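Binary enterotoxin of Clostridium perfringens component a (Clostridium perfringens, PDB 5WTZ) is the enzymatic component of an iota-like binary enterotoxin, an actin-specific ADP-ribosylating toxin that uses NAD+ as its substrate. Local coordinates at residues A[218-223]-A[381-386]; A[232-237]-A[369-374]; A[59-64]-A[357-362]; A[240-245]-A[286-291]. All coordinates share one frame; numbering follows the deposited sequence.

Contact 1 of 4, residues A[218-223]-A[381-386]; sequences NDVISA and NEYEVL. With NAD (nicotinamide-adenine-dinucleotide), chain B.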
# COMPACT_ATOMS: atom_id res chain seq x y z
N ASN A 218 -0.97 5.18 10.72
CA ASN A 218 -0.51 5.66 12.04
C ASN A 218 -1.66 5.89 13.04
O ASN A 218 -1.43 6.33 14.18
CB ASN A 218 0.29 6.96 11.93
CG ASN A 218 1.55 6.82 11.08
OD1 ASN A 218 1.82 7.65 10.22
ND2 ASN A 218 2.33 5.77 11.32
N ASP A 219 -2.88 5.57 12.61
CA ASP A 219 -4.08 5.85 13.40
C ASP A 219 -4.28 4.80 14.49
O ASP A 219 -5.00 3.84 14.28
CB ASP A 219 -5.31 5.89 12.48
CG ASP A 219 -6.55 6.47 13.16
OD1 ASP A 219 -6.56 6.68 14.39
OD2 ASP A 219 -7.54 6.71 12.43
N VAL A 220 -3.64 4.99 15.64
CA VAL A 220 -3.71 4.02 16.74
C VAL A 220 -5.12 3.88 17.32
O VAL A 220 -5.51 2.79 17.75
CB VAL A 220 -2.74 4.37 17.90
CG1 VAL A 220 -1.30 4.37 17.41
CG2 VAL A 220 -3.09 5.70 18.54
N ILE A 221 -5.88 4.97 17.34
CA ILE A 221 -7.20 4.93 17.96
C ILE A 221 -8.15 4.08 17.12
O ILE A 221 -8.86 3.24 17.66
CB ILE A 221 -7.79 6.33 18.15
CG1 ILE A 221 -6.92 7.15 19.09
CG2 ILE A 221 -9.20 6.22 18.70
CD1 ILE A 221 -6.96 8.64 18.83
N SER A 222 -8.13 4.28 15.81
CA SER A 222 -9.00 3.50 14.95
C SER A 222 -8.59 2.04 14.92
O SER A 222 -9.43 1.15 14.87
CB SER A 222 -9.01 4.07 13.53
OG SER A 222 -9.64 5.34 13.53
N ALA A 223 -7.28 1.80 14.95
CA ALA A 223 -6.76 0.44 14.98
C ALA A 223 -7.21 -0.30 16.23
O ALA A 223 -7.73 -1.42 16.14
CB ALA A 223 -5.24 0.46 14.90
N ASN A 381 -0.21 -0.90 23.87
CA ASN A 381 0.81 -0.45 22.91
C ASN A 381 1.10 -1.49 21.82
O ASN A 381 1.96 -1.28 20.97
CB ASN A 381 2.11 -0.08 23.63
CG ASN A 381 1.85 0.65 24.94
OD1 ASN A 381 0.97 1.51 25.02
ND2 ASN A 381 2.61 0.30 25.97
N GLU A 382 0.37 -2.60 21.84
CA GLU A 382 0.53 -3.61 20.80
C GLU A 382 -0.73 -3.62 19.92
O GLU A 382 -1.83 -3.32 20.39
CB GLU A 382 0.79 -4.98 21.41
CG GLU A 382 1.96 -5.01 22.39
CD GLU A 382 3.16 -5.76 21.85
OE1 GLU A 382 4.01 -6.18 22.67
OE2 GLU A 382 3.26 -5.95 20.62
N TYR A 383 -0.54 -3.96 18.65
CA TYR A 383 -1.61 -3.86 17.65
C TYR A 383 -1.44 -4.99 16.64
O TYR A 383 -1.48 -4.78 15.42
CB TYR A 383 -1.56 -2.49 16.95
CG TYR A 383 -1.59 -1.34 17.92
CD1 TYR A 383 -0.42 -0.81 18.44
CD2 TYR A 383 -2.80 -0.81 18.36
CE1 TYR A 383 -0.44 0.22 19.36
CE2 TYR A 383 -2.83 0.24 19.28
CZ TYR A 383 -1.64 0.75 19.77
OH TYR A 383 -1.66 1.78 20.67
N GLU A 384 -1.26 -6.20 17.17
CA GLU A 384 -0.85 -7.34 16.38
C GLU A 384 -2.02 -8.14 15.81
O GLU A 384 -3.00 -8.46 16.51
CB GLU A 384 0.04 -8.29 17.20
CG GLU A 384 0.43 -9.54 16.43
CD GLU A 384 1.61 -10.30 17.07
OE1 GLU A 384 2.11 -9.87 18.13
OE2 GLU A 384 2.04 -11.31 16.48
N VAL A 385 -1.91 -8.46 14.53
CA VAL A 385 -2.72 -9.50 13.92
C VAL A 385 -1.81 -10.69 13.65
O VAL A 385 -0.82 -10.57 12.93
CB VAL A 385 -3.42 -9.03 12.64
CG1 VAL A 385 -3.95 -10.22 11.83
CG2 VAL A 385 -4.56 -8.05 12.98
N LEU A 386 -2.14 -11.81 14.28
CA LEU A 386 -1.37 -13.04 14.12
C LEU A 386 -2.05 -13.94 13.10
O LEU A 386 -3.22 -14.28 13.24
CB LEU A 386 -1.22 -13.76 15.46
CG LEU A 386 -0.38 -15.04 15.53
CD1 LEU A 386 1.05 -14.72 15.11
CD2 LEU A 386 -0.41 -15.64 16.93
PA NAD B . 9.54 -14.35 13.95
O1A NAD B . 9.51 -15.68 14.65
O2A NAD B . 8.58 -14.06 12.84
O5B NAD B . 11.02 -14.07 13.36
C5B NAD B . 12.22 -14.46 14.04
C4B NAD B . 13.33 -14.65 13.03
O4B NAD B . 12.95 -15.73 12.16
C3B NAD B . 13.53 -13.41 12.15
O3B NAD B . 14.93 -13.26 11.89
C2B NAD B . 12.77 -13.76 10.88
O2B NAD B . 13.32 -13.12 9.72
C1B NAD B . 12.90 -15.28 10.80
N9A NAD B . 11.70 -15.84 10.14
C8A NAD B . 10.42 -15.67 10.52
N7A NAD B . 9.58 -16.32 9.66
C5A NAD B . 10.34 -16.87 8.71
C6A NAD B . 10.11 -17.69 7.51
N6A NAD B . 8.85 -18.03 7.15
N1A NAD B . 11.19 -18.06 6.77
C2A NAD B . 12.44 -17.73 7.13
N3A NAD B . 12.72 -17.00 8.23
C4A NAD B . 11.73 -16.55 9.03
O3 NAD B . 9.34 -13.23 15.09
PN NAD B . 9.62 -11.65 15.02
O1N NAD B . 8.64 -11.05 14.04
O2N NAD B . 11.11 -11.44 14.88
O5D NAD B . 9.21 -11.27 16.53
C5D NAD B . 7.94 -11.61 17.08
C4D NAD B . 7.71 -10.81 18.35
O4D NAD B . 7.42 -9.46 18.01
C3D NAD B . 6.48 -11.32 19.07
O3D NAD B . 6.60 -10.93 20.45
C2D NAD B . 5.36 -10.53 18.42
O2D NAD B . 4.24 -10.38 19.30
C1D NAD B . 6.02 -9.21 18.05
N1N NAD B . 5.59 -8.66 16.75
C2N NAD B . 6.46 -8.51 15.73
C3N NAD B . 6.04 -7.99 14.50
C7N NAD B . 6.99 -7.80 13.35
O7N NAD B . 8.01 -8.50 13.23
N7N NAD B . 6.69 -6.83 12.50
C4N NAD B . 4.72 -7.61 14.31
C5N NAD B . 3.84 -7.77 15.37
C6N NAD B . 4.31 -8.30 16.58

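Contact 2 of 4, residues A[232-237]-A[369-374]; sequences APWLKE and NAAYVS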
# COMPACT_ATOMS: atom_id res chain seq x y z
N ALA A 232 -12.70 -8.76 20.59
CA ALA A 232 -13.10 -8.97 21.97
C ALA A 232 -13.94 -10.26 22.13
O ALA A 232 -13.67 -11.05 23.05
CB ALA A 232 -13.87 -7.78 22.51
N PRO A 233 -14.93 -10.51 21.24
CA PRO A 233 -15.64 -11.77 21.44
C PRO A 233 -14.76 -13.00 21.18
O PRO A 233 -14.96 -14.03 21.83
CB PRO A 233 -16.78 -11.71 20.41
CG PRO A 233 -16.86 -10.26 19.99
CD PRO A 233 -15.47 -9.76 20.09
N TRP A 234 -13.80 -12.88 20.27
CA TRP A 234 -12.85 -13.96 19.97
C TRP A 234 -12.09 -14.38 21.22
O TRP A 234 -12.00 -15.57 21.54
CB TRP A 234 -11.88 -13.52 18.87
CG TRP A 234 -10.70 -14.45 18.66
CD1 TRP A 234 -10.68 -15.59 17.89
CD2 TRP A 234 -9.37 -14.29 19.17
NE1 TRP A 234 -9.42 -16.15 17.90
CE2 TRP A 234 -8.61 -15.39 18.70
CE3 TRP A 234 -8.76 -13.35 20.00
CZ2 TRP A 234 -7.26 -15.55 19.02
CZ3 TRP A 234 -7.43 -13.51 20.32
CH2 TRP A 234 -6.69 -14.61 19.83
N LEU A 235 -11.54 -13.39 21.92
CA LEU A 235 -10.77 -13.63 23.13
C LEU A 235 -11.58 -14.41 24.17
O LEU A 235 -11.04 -15.24 24.89
CB LEU A 235 -10.29 -12.30 23.72
CG LEU A 235 -9.42 -12.40 24.98
CD1 LEU A 235 -8.07 -13.02 24.64
CD2 LEU A 235 -9.25 -11.05 25.64
N LYS A 236 -12.88 -14.14 24.23
CA LYS A 236 -13.78 -14.85 25.14
C LYS A 236 -13.86 -16.34 24.86
O LYS A 236 -13.85 -17.16 25.78
CB LYS A 236 -15.20 -14.27 25.07
CG LYS A 236 -15.56 -13.35 26.22
CD LYS A 236 -16.99 -12.85 26.11
CE LYS A 236 -17.07 -11.36 26.36
NZ LYS A 236 -16.14 -10.93 27.44
N GLU A 237 -13.97 -16.69 23.59
CA GLU A 237 -14.18 -18.07 23.19
C GLU A 237 -12.91 -18.93 23.26
O GLU A 237 -12.98 -20.13 22.99
CB GLU A 237 -14.73 -18.14 21.77
CG GLU A 237 -15.89 -17.22 21.46
CD GLU A 237 -16.73 -17.72 20.30
OE1 GLU A 237 -16.66 -18.94 20.01
OE2 GLU A 237 -17.43 -16.90 19.67
N ASN A 369 -7.67 -16.88 8.19
CA ASN A 369 -7.57 -17.39 9.56
C ASN A 369 -6.47 -16.62 10.30
O ASN A 369 -5.29 -16.98 10.24
CB ASN A 369 -7.30 -18.90 9.57
CG ASN A 369 -8.46 -19.69 9.00
OD1 ASN A 369 -9.62 -19.29 9.14
ND2 ASN A 369 -8.17 -20.82 8.34
N ALA A 370 -6.89 -15.56 10.98
CA ALA A 370 -6.01 -14.62 11.67
C ALA A 370 -6.80 -13.95 12.77
O ALA A 370 -8.04 -13.89 12.68
CB ALA A 370 -5.43 -13.56 10.68
N ALA A 371 -6.12 -13.45 13.80
CA ALA A 371 -6.81 -12.76 14.89
C ALA A 371 -6.05 -11.53 15.36
O ALA A 371 -4.82 -11.49 15.30
CB ALA A 371 -7.05 -13.71 16.07
N TYR A 372 -6.80 -10.51 15.79
CA TYR A 372 -6.21 -9.35 16.46
C TYR A 372 -5.94 -9.77 17.90
O TYR A 372 -6.82 -9.67 18.76
CB TYR A 372 -7.15 -8.14 16.42
CG TYR A 372 -6.55 -6.85 16.93
CD1 TYR A 372 -6.54 -6.54 18.29
CD2 TYR A 372 -6.05 -5.92 16.04
CE1 TYR A 372 -6.00 -5.33 18.75
CE2 TYR A 372 -5.52 -4.71 16.49
CZ TYR A 372 -5.50 -4.43 17.83
OH TYR A 372 -4.97 -3.22 18.24
N VAL A 373 -4.73 -10.23 18.16
CA VAL A 373 -4.44 -10.90 19.42
C VAL A 373 -4.22 -9.90 20.56
O VAL A 373 -4.32 -10.26 21.72
CB VAL A 373 -3.22 -11.84 19.29
CG1 VAL A 373 -3.53 -13.03 18.36
CG2 VAL A 373 -1.98 -11.08 18.82
N SER A 374 -3.95 -8.64 20.20
CA SER A 374 -3.69 -7.60 21.19
C SER A 374 -4.92 -7.15 22.00
O SER A 374 -4.80 -6.28 22.86
CB SER A 374 -3.07 -6.38 20.52
OG SER A 374 -1.90 -6.74 19.81

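Contact 3 of 4, residues A[59-64]-A[357-362]; sequences KKFALD and KLILRL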
# COMPACT_ATOMS: atom_id res chain seq x y z
N LYS A 59 7.40 9.35 6.74
CA LYS A 59 6.75 9.68 8.00
C LYS A 59 5.91 8.52 8.51
O LYS A 59 5.97 8.18 9.69
CB LYS A 59 5.88 10.93 7.84
CG LYS A 59 5.25 11.41 9.14
CD LYS A 59 4.18 12.45 8.86
CE LYS A 59 3.48 12.90 10.15
NZ LYS A 59 4.46 13.36 11.16
N LYS A 60 5.12 7.92 7.63
CA LYS A 60 4.19 6.90 8.09
C LYS A 60 4.89 5.59 8.46
O LYS A 60 4.36 4.82 9.26
CB LYS A 60 3.10 6.65 7.04
CG LYS A 60 3.52 6.02 5.74
CD LYS A 60 2.36 6.18 4.77
CE LYS A 60 2.46 5.29 3.55
NZ LYS A 60 1.33 5.64 2.63
N PHE A 61 6.08 5.35 7.92
CA PHE A 61 6.82 4.14 8.29
C PHE A 61 7.86 4.37 9.39
O PHE A 61 8.52 3.43 9.83
CB PHE A 61 7.49 3.55 7.06
CG PHE A 61 6.53 2.89 6.11
CD1 PHE A 61 5.89 1.72 6.46
CD2 PHE A 61 6.28 3.46 4.86
CE1 PHE A 61 4.99 1.11 5.59
CE2 PHE A 61 5.38 2.84 3.98
CZ PHE A 61 4.74 1.67 4.36
N ALA A 62 8.02 5.62 9.84
CA ALA A 62 9.02 5.96 10.84
C ALA A 62 8.71 5.41 12.23
O ALA A 62 7.59 4.95 12.53
CB ALA A 62 9.18 7.47 10.93
N LEU A 63 9.71 5.50 13.11
CA LEU A 63 9.53 5.21 14.51
C LEU A 63 8.62 6.25 15.13
O LEU A 63 8.42 7.32 14.57
CB LEU A 63 10.87 5.19 15.25
CG LEU A 63 11.81 4.04 14.90
CD1 LEU A 63 13.23 4.41 15.30
CD2 LEU A 63 11.35 2.78 15.62
N ASP A 64 8.07 5.93 16.30
CA ASP A 64 7.03 6.75 16.92
C ASP A 64 7.41 8.19 17.24
O ASP A 64 6.59 9.08 17.07
CB ASP A 64 6.54 6.07 18.20
CG ASP A 64 5.75 4.81 17.92
OD1 ASP A 64 5.85 4.28 16.79
OD2 ASP A 64 5.01 4.35 18.82
N LYS A 357 15.11 -4.10 7.02
CA LYS A 357 15.00 -3.30 5.77
C LYS A 357 13.82 -3.73 4.90
O LYS A 357 13.58 -3.16 3.83
CB LYS A 357 16.29 -3.42 4.95
CG LYS A 357 17.56 -3.06 5.70
CD LYS A 357 18.79 -3.33 4.82
CE LYS A 357 20.09 -3.17 5.58
NZ LYS A 357 21.23 -3.50 4.70
N LEU A 358 13.11 -4.75 5.35
CA LEU A 358 12.05 -5.32 4.55
C LEU A 358 10.72 -5.10 5.25
O LEU A 358 10.45 -5.71 6.29
CB LEU A 358 12.32 -6.81 4.29
CG LEU A 358 13.58 -7.13 3.48
CD1 LEU A 358 13.91 -8.61 3.55
CD2 LEU A 358 13.45 -6.68 2.02
N ILE A 359 9.90 -4.24 4.67
CA ILE A 359 8.61 -3.88 5.26
C ILE A 359 7.45 -4.49 4.48
O ILE A 359 7.10 -4.04 3.38
CB ILE A 359 8.43 -2.36 5.33
CG1 ILE A 359 9.65 -1.71 5.98
CG2 ILE A 359 7.13 -2.01 6.06
CD1 ILE A 359 9.67 -0.17 5.91
N LEU A 360 6.85 -5.53 5.05
CA LEU A 360 5.66 -6.15 4.45
C LEU A 360 4.49 -5.19 4.55
O LEU A 360 4.21 -4.64 5.61
CB LEU A 360 5.33 -7.47 5.15
CG LEU A 360 4.28 -8.31 4.41
CD1 LEU A 360 4.81 -8.75 3.06
CD2 LEU A 360 3.87 -9.51 5.30
N ARG A 361 3.83 -4.94 3.42
CA ARG A 361 2.54 -4.26 3.45
C ARG A 361 1.53 -5.22 2.86
O ARG A 361 1.38 -5.31 1.63
CB ARG A 361 2.57 -2.92 2.71
CG ARG A 361 1.23 -2.17 2.74
CD ARG A 361 1.37 -0.66 2.48
NE ARG A 361 1.87 -0.39 1.13
CZ ARG A 361 2.20 0.81 0.66
NH1 ARG A 361 2.10 1.89 1.43
NH2 ARG A 361 2.65 0.95 -0.58
N LEU A 362 0.86 -5.95 3.75
CA LEU A 362 0.08 -7.13 3.39
C LEU A 362 -1.41 -6.84 3.27
O LEU A 362 -2.03 -6.34 4.21
CB LEU A 362 0.30 -8.23 4.42
CG LEU A 362 -0.44 -9.56 4.18
CD1 LEU A 362 0.07 -10.31 2.90
CD2 LEU A 362 -0.36 -10.42 5.45

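Contact 4 of 4, residues A[240-245]-A[286-291]; sequences SNELRD and LKKRKI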
# COMPACT_ATOMS: atom_id res chain seq x y z
N SER A 240 -8.68 -22.35 27.64
CA SER A 240 -7.62 -21.91 28.53
C SER A 240 -6.26 -22.27 27.91
O SER A 240 -5.32 -21.47 27.99
CB SER A 240 -7.78 -22.51 29.93
OG SER A 240 -7.96 -23.91 29.92
N ASN A 241 -6.16 -23.43 27.26
CA ASN A 241 -4.91 -23.81 26.59
C ASN A 241 -4.60 -22.97 25.34
O ASN A 241 -3.44 -22.70 25.03
CB ASN A 241 -4.93 -25.29 26.21
CG ASN A 241 -4.58 -26.21 27.38
OD1 ASN A 241 -4.74 -25.83 28.54
ND2 ASN A 241 -4.11 -27.41 27.07
N GLU A 242 -5.63 -22.56 24.61
CA GLU A 242 -5.40 -21.67 23.47
C GLU A 242 -4.87 -20.33 23.97
O GLU A 242 -3.89 -19.81 23.43
CB GLU A 242 -6.69 -21.48 22.68
CG GLU A 242 -7.06 -22.72 21.88
CD GLU A 242 -8.45 -22.66 21.26
OE1 GLU A 242 -9.28 -21.80 21.64
OE2 GLU A 242 -8.71 -23.50 20.37
N LEU A 243 -5.51 -19.80 25.00
CA LEU A 243 -5.08 -18.54 25.57
C LEU A 243 -3.65 -18.64 26.09
O LEU A 243 -2.83 -17.75 25.86
CB LEU A 243 -6.02 -18.12 26.69
CG LEU A 243 -5.70 -16.81 27.41
CD1 LEU A 243 -5.72 -15.66 26.43
CD2 LEU A 243 -6.70 -16.60 28.52
N ARG A 244 -3.35 -19.75 26.76
CA ARG A 244 -2.02 -19.96 27.32
C ARG A 244 -0.96 -19.98 26.23
O ARG A 244 0.06 -19.31 26.33
CB ARG A 244 -1.97 -21.27 28.11
CG ARG A 244 -0.62 -21.56 28.75
CD ARG A 244 -0.53 -23.02 29.13
NE ARG A 244 -0.50 -23.86 27.94
CZ ARG A 244 -0.90 -25.13 27.90
NH1 ARG A 244 -1.37 -25.71 29.00
NH2 ARG A 244 -0.83 -25.81 26.77
N ASP A 245 -1.21 -20.75 25.17
CA ASP A 245 -0.20 -20.91 24.13
C ASP A 245 -0.07 -19.70 23.19
O ASP A 245 1.01 -19.46 22.67
CB ASP A 245 -0.49 -22.20 23.35
CG ASP A 245 -0.21 -23.43 24.18
OD1 ASP A 245 0.37 -23.26 25.26
OD2 ASP A 245 -0.54 -24.57 23.77
N LEU A 286 -6.56 -19.52 15.91
CA LEU A 286 -6.56 -18.55 14.83
C LEU A 286 -7.64 -18.86 13.77
O LEU A 286 -7.88 -18.05 12.88
CB LEU A 286 -5.17 -18.49 14.19
CG LEU A 286 -4.07 -18.01 15.12
CD1 LEU A 286 -2.68 -18.06 14.47
CD2 LEU A 286 -4.36 -16.59 15.59
N LYS A 287 -8.30 -20.00 13.89
CA LYS A 287 -9.38 -20.37 12.99
C LYS A 287 -10.75 -20.00 13.56
O LYS A 287 -11.77 -20.23 12.92
CB LYS A 287 -9.35 -21.89 12.70
CG LYS A 287 -8.11 -22.37 11.94
CD LYS A 287 -8.17 -23.87 11.78
CE LYS A 287 -7.08 -24.35 10.82
NZ LYS A 287 -5.75 -24.25 11.44
N LYS A 288 -10.77 -19.42 14.76
CA LYS A 288 -12.04 -19.29 15.48
C LYS A 288 -12.85 -18.05 15.08
O LYS A 288 -14.08 -18.02 15.25
CB LYS A 288 -11.79 -19.32 17.00
CG LYS A 288 -11.40 -20.71 17.49
CD LYS A 288 -11.19 -20.78 18.98
CE LYS A 288 -12.50 -20.78 19.73
NZ LYS A 288 -12.28 -21.15 21.16
N ARG A 289 -12.19 -17.03 14.55
CA ARG A 289 -12.92 -15.90 14.02
C ARG A 289 -12.17 -15.28 12.85
O ARG A 289 -11.22 -14.51 13.05
CB ARG A 289 -13.18 -14.86 15.10
CG ARG A 289 -13.95 -13.64 14.60
CD ARG A 289 -14.18 -12.64 15.72
NE ARG A 289 -15.41 -12.90 16.46
CZ ARG A 289 -16.51 -12.15 16.38
NH1 ARG A 289 -16.54 -11.09 15.60
NH2 ARG A 289 -17.58 -12.47 17.10
N LYS A 290 -12.58 -15.64 11.63
CA LYS A 290 -11.95 -15.17 10.40
C LYS A 290 -11.98 -13.66 10.31
O LYS A 290 -12.93 -13.02 10.75
CB LYS A 290 -12.64 -15.75 9.18
CG LYS A 290 -12.37 -17.23 8.98
CD LYS A 290 -13.20 -17.74 7.83
CE LYS A 290 -12.87 -19.18 7.46
NZ LYS A 290 -11.53 -19.27 6.80
N ILE A 291 -10.91 -13.10 9.75
CA ILE A 291 -10.86 -11.66 9.46
C ILE A 291 -12.16 -11.22 8.77
O ILE A 291 -12.50 -11.73 7.71
CB ILE A 291 -9.62 -11.33 8.60
CG1 ILE A 291 -8.33 -11.63 9.37
CG2 ILE A 291 -9.62 -9.87 8.15
CD1 ILE A 291 -7.99 -10.63 10.45

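Contact 1 of 4, residues A[218-223]-A[381-386]
The phenol of Tyr383 reaches across to the first turn of helix 220-237, where Val220 and Ala223 receive it one turn apart. Its far end meets Val220, with Tyr383 OH 3.9 Å from Val220 CB, and the two side chains cross at a slant. Nearer the ring root, Tyr383 CD2 lies 4.4 Å from the methyl CB of Ala223, which points at the loop. Val220 O also approaches the ring obliquely, 4.0 Å from Tyr383 CE2. No hydrogen bond joins the two segments, and the contact rests on apolar packing, completed by Leu346 and Tyr372 on the tyrosine. The helix start is fixed by Asp219 as N-cap: Asp219 OD1 accepts from Ser222 N at 3.2 Å, met from above the carboxylate plane, while OD2 takes the hydroxyl of Ser222.

The next residue turns the other way. Glu384 has CG anti to its backbone N (chi1 177°) and runs on extended, which carries the carboxylate to the nicotinamide ribose of NAD. Glu384 OE1 accepts from NAD O2D at a modelled separation of 2.5 Å, so short that the exact length is doubtful, and Glu384 CD lies 3.4 Å from NAD C6N. The other oxygen, OE2, is hydrogen-bonded to Ser342 OG, a second-shell grip that restrains rotation of the carboxylate. Tyr383 thus faces the helix while its neighbour faces the ligand. Glu382-Tyr383-Glu384 fits the ExE signature of arginine-specific ADP-ribosyltransferases, in which the second glutamate holds the ribose of NAD.

Contact 2 of 4, residues A[232-237]-A[369-374]
One face of the Trp234 indole carries the methyl of Ala371. Ala371 CB sits 3.6 Å from the centroid of the six-membered ring of Trp234 and 21° off its normal, a CH-pi contact displaced toward the rim, with Trp234 CZ2 and CE2 the closest ring atoms, each 3.5 Å from Ala371 CB. Val373 comes in obliquely, its CG1 3.8 Å from Trp234 CH2, and the two side chains run alongside each other in the same direction. The carbonyl oxygen of Tyr372 lies 4.2 Å from Trp234 CZ3, again at a slant. Tyr231, one turn earlier in the helix, adds an edge-to-face ring contact.

The indole spans the gap because CG stands anti to the backbone N (chi1 169°), sending the ring out from the helix over the strand. Its buried polar atom is not left to the apolar contact: NE1 donates to Ala285 O, at the end of helix 272-286, and this bond helps to set how the ring is turned. Tyr372 leads its ring away from residues 232-237, to lie against Tyr231 and Tyr383, while Val373 also touches Leu250 and Glu384, both of the NAD site.

The small alanine lets the flat ring settle close on strand 370-372. The arrangement is helix-on-sheet packing: helix 220-237 covers the edge strand of the three-stranded antiparallel sheet whose central strand, 384-387, bears the NAD-binding glutamate of the ADP-ribosyltransferase fold.

Contact 3 of 4, residues A[59-64]-A[357-362]
Phe61 and Ile359 meet at the interface between the tandem ADP-ribosyltransferase-like halves of the toxin: the end of helix 36-61 of the first packs on strand 358-364 in the five-stranded mixed sheet of the second. The apolar part is small. Ile359 CG2, the branch anti to the backbone N, reaches Phe61 CE1 at 3.8 Å, the side chains crossing at a slant. Tyr401, Ile415 and Tyr298 also touch the phenyl ring.

The second kind is an edge contact, not a cation-pi stack. Arg361 NH1 lies near the plane of the Phe61 ring, 4.0 Å from Phe61 CZ, with ring and guanidinium planes 50° apart.

The third is charge. Lys60 NZ comes to the edge of the guanidinium, 4.0 Å from Arg361 NH1, the side chains crossing at about a right angle. Both cations are drawn together by Asp138, whose OD1 forms salt bridges with each. Lys60 has a second partner in Glu217, and Arg361 NE pairs with Asp417, so these buried charges are probably well compensated. The backbone oxygen of Phe61, in turn, accepts a hydrogen bond from NH2 of Arg300, a residue that binds NADH.

Contact 4 of 4, residues A[240-245]-A[286-291]
Glu242 reaches from the first turn of helix 240-263 to Lys288 in the loop after helix 272-286, the two side chains approaching from opposite directions. Its CB points at the loop. CG is anti to the carbonyl carbon (chi1 -73°), and the chain then runs extended, so that Glu242 CD arrives 4.0 Å from Lys288 CD and the carboxylate lies against the aliphatic part of the lysine. Across the contact it is Glu242 OE1 that meets the lysine, 3.4 Å from Lys288 CD and accepting from Lys288 NZ at 3.1 Å in a salt bridge. The lysine bends at chi3 (76°) to present this end, although the place of NZ is less sure, since it is modelled too close to Glu237 O.

Both carboxylate oxygens have further partners. OE1 also takes the backbone N of Thr239, just before the helix, and OE2 is hydrogen-bonded to Ser284 OG, the firmer partner. The group is therefore gripped by polar partners at either oxygen and held against rotation, and its position at the helix start would probably stabilise its negative charge.

On the same helix, Arg244 binds Asp245 side-on: Arg244 NE, 2.9 Å from Asp245 OD1, and NH2 both reach that one oxygen, which lies in the guanidinium plane. Glu277 and Asn281 extend this pair to helix 272-286. A glutamate at the third helix position accepting from the N-cap nitrogen is the side-chain half of a capping box, here with a less certain salt bridge to the loop leading into strand 295-301 of the ADP-ribosyltransferase fold.

How the contacts relate
Contacts 1 and 2 use the two ends of helix 220-237 against neighbouring strands of one sheet, their centres about 14 Å apart. Leu386 N bonds Ala371 O at 2.9 Å, and Ser374 OG is 2.8 Å from Glu384 N, linking contact 2 to the residue that holds NAD. The Val373 side chain is itself about 6 Å from the ligand. Contact 4 lies about 7 Å from contact 2, centre to centre, and Lys290 NZ meets Asn369 OD1 at 3.0 Å between them. Contact 3 stands apart at the interface of the two halves, yet Asn218 ND2 of contact 1 reaches Lys60 O at 3.0 Å, and the Ile359 side chain is about 8 Å from NAD.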